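Local coordinates for putative oxidoreductase molybdopterin-binding subunit (Sulfolobus tokodaii, PDB 4ZOH), which probably serves as the molybdenum-binding subunit of an oxidoreductase of the xanthine dehydrogenase and aldehyde oxidase family, carrying a pterin cytosine dinucleotide cofactor, at residues 189-192 against 193-197. Sequence-based numbering, arbitrary orientation.
Sequences HYLR and RNLVD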
loop_
_atom_site.group_PDB
_atom_site.type_symbol
_atom_site.label_atom_id
_atom_site.label_comp_id
_atom_site.label_asym_id
_atom_site.label_seq_id
_atom_site.Cartn_x
_atom_site.Cartn_y
_atom_site.Cartn_z
ATOM N N HIS A 189 -9.268 -15.114 -8.340
ATOM C CA HIS A 189 -10.488 -15.740 -7.875
ATOM C C HIS A 189 -10.259 -17.212 -7.599
ATOM O O HIS A 189 -10.766 -17.714 -6.585
ATOM C CB HIS A 189 -11.607 -15.496 -8.890
ATOM C CG HIS A 189 -11.661 -14.073 -9.367
ATOM N ND1 HIS A 189 -12.276 -13.070 -8.639
ATOM C CD2 HIS A 189 -11.182 -13.482 -10.496
ATOM C CE1 HIS A 189 -12.173 -11.921 -9.304
ATOM N NE2 HIS A 189 -11.521 -12.142 -10.434
ATOM N N TYR A 190 -9.435 -17.855 -8.430
ATOM C CA TYR A 190 -9.052 -19.253 -8.241
ATOM C C TYR A 190 -8.102 -19.459 -7.050
ATOM O O TYR A 190 -8.317 -20.343 -6.215
ATOM C CB TYR A 190 -8.467 -19.856 -9.527
ATOM C CG TYR A 190 -8.086 -21.299 -9.407
ATOM C CD1 TYR A 190 -9.041 -22.283 -9.066
ATOM C CD2 TYR A 190 -6.782 -21.691 -9.667
ATOM C CE1 TYR A 190 -8.662 -23.626 -8.951
ATOM C CE2 TYR A 190 -6.386 -23.016 -9.567
ATOM C CZ TYR A 190 -7.337 -23.974 -9.226
ATOM O OH TYR A 190 -6.877 -25.249 -9.124
ATOM N N LEU A 191 -7.100 -18.592 -6.924
ATOM C CA LEU A 191 -6.279 -18.580 -5.721
ATOM C C LEU A 191 -7.168 -18.335 -4.456
ATOM O O LEU A 191 -6.985 -18.962 -3.448
ATOM C CB LEU A 191 -5.096 -17.610 -5.832
ATOM C CG LEU A 191 -4.240 -17.428 -4.581
ATOM C CD1 LEU A 191 -3.586 -18.824 -4.355
ATOM C CD2 LEU A 191 -3.141 -16.417 -4.857
ATOM N N ARG A 192 -8.131 -17.442 -4.524
ATOM C CA ARG A 192 -8.965 -17.286 -3.375
ATOM C C ARG A 192 -9.700 -18.621 -2.984
ATOM O O ARG A 192 -9.707 -18.999 -1.805
ATOM C CB ARG A 192 -9.999 -16.218 -3.612
ATOM C CG ARG A 192 -10.763 -15.930 -2.340
ATOM C CD ARG A 192 -11.878 -14.943 -2.574
ATOM N NE ARG A 192 -12.872 -15.203 -1.539
ATOM C CZ ARG A 192 -13.843 -16.127 -1.642
ATOM N NH1 ARG A 192 -13.985 -16.853 -2.771
ATOM N NH2 ARG A 192 -14.679 -16.330 -0.597
ATOM N N ARG A 193 -10.287 -19.300 -3.978
ATOM C CA ARG A 193 -10.926 -20.575 -3.736
ATOM C C ARG A 193 -9.945 -21.570 -3.125
ATOM O O ARG A 193 -10.312 -22.285 -2.210
ATOM C CB ARG A 193 -11.557 -21.117 -4.974
ATOM C CG ARG A 193 -12.875 -20.484 -5.285
ATOM C CD ARG A 193 -13.545 -21.178 -6.479
ATOM N NE ARG A 193 -12.802 -20.989 -7.759
ATOM C CZ ARG A 193 -12.895 -19.902 -8.555
ATOM N NH1 ARG A 193 -13.625 -18.843 -8.219
ATOM N NH2 ARG A 193 -12.234 -19.867 -9.703
ATOM N N ASN A 194 -8.708 -21.599 -3.596
ATOM C CA ASN A 194 -7.717 -22.490 -3.040
ATOM C C ASN A 194 -7.425 -22.131 -1.577
ATOM O O ASN A 194 -7.302 -23.008 -0.729
ATOM C CB ASN A 194 -6.444 -22.513 -3.867
ATOM C CG ASN A 194 -6.641 -23.195 -5.219
ATOM O OD1 ASN A 194 -7.541 -24.025 -5.350
ATOM N ND2 ASN A 194 -5.802 -22.832 -6.252
ATOM N N LEU A 195 -7.298 -20.852 -1.280
ATOM C CA LEU A 195 -7.028 -20.487 0.096
ATOM C C LEU A 195 -8.258 -20.710 1.018
ATOM O O LEU A 195 -8.100 -21.187 2.112
ATOM C CB LEU A 195 -6.481 -19.068 0.195
ATOM C CG LEU A 195 -5.181 -18.773 -0.519
ATOM C CD1 LEU A 195 -4.930 -17.228 -0.463
ATOM C CD2 LEU A 195 -4.008 -19.614 0.061
ATOM N N VAL A 196 -9.451 -20.409 0.557
ATOM C CA VAL A 196 -10.695 -20.673 1.313
ATOM C C VAL A 196 -10.728 -22.178 1.706
ATOM O O VAL A 196 -10.928 -22.462 2.903
ATOM C CB VAL A 196 -11.981 -20.274 0.540
ATOM C CG1 VAL A 196 -13.290 -20.795 1.244
ATOM C CG2 VAL A 196 -12.022 -18.748 0.332
ATOM N N ASP A 197 -10.466 -23.073 0.722
ATOM C CA ASP A 197 -10.475 -24.514 0.893
ATOM C C ASP A 197 -9.375 -24.894 1.899
ATOM O O ASP A 197 -9.619 -25.708 2.781
ATOM C CB ASP A 197 -10.242 -25.351 -0.375
ATOM C CG ASP A 197 -11.346 -25.255 -1.375
ATOM O OD1 ASP A 197 -12.484 -24.780 -1.092
ATOM O OD2 ASP A 197 -11.074 -25.688 -2.513
#
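In Y190 a chi1 of -179° carries CG away from the backbone N, while N194, one helical turn on, sets its CG beside its own backbone N (chi1 -70°), and the two groups meet. The amide ND2 of N194 lies over one face of the ring, off centre toward the rim and 3.4 Å from Y190 CE2, with amide and ring planes 72° apart. Asparagine suits this place because its short side chain can put ND2 over the ring while CB stays against the helix backbone, 3.6 Å from L191 O; it also touches Y226 of helix 223-235. R193 bends at chi3 and folds its guanidinium back over the H189 carbonyl oxygen and the Y190 backbone N, with NH2 at the edge of the Y190 ring, 3.8 Å from Y190 CB. Its charged end reaches D477 in a salt bridge and the carbonyl of G478, for which a long, flexible arginine is well suited. Replacing Y190 by an alanine would probably leave the N194 amide without the aromatic face it rests on and W482 without the ring it meets at a steep angle. V196 CG2 sits over the centre of the extended R192's guanidinium face, 3.7 Å from R192 NH2; R192 bonds the carbonyls of E202 and I204 and forms a salt bridge with D430 of the second subunit. L191 CD1 meets L195 CG at 4.2 Å, both leucines packing against strands 179-183 and 204-207 and helix 223-235. Regular i to i+4 bonds, such as V196 N to R192 O at 2.8 Å, mark an alpha helix, here the crossover helix of a beta-alpha-beta unit in the molybdopterin-binding region.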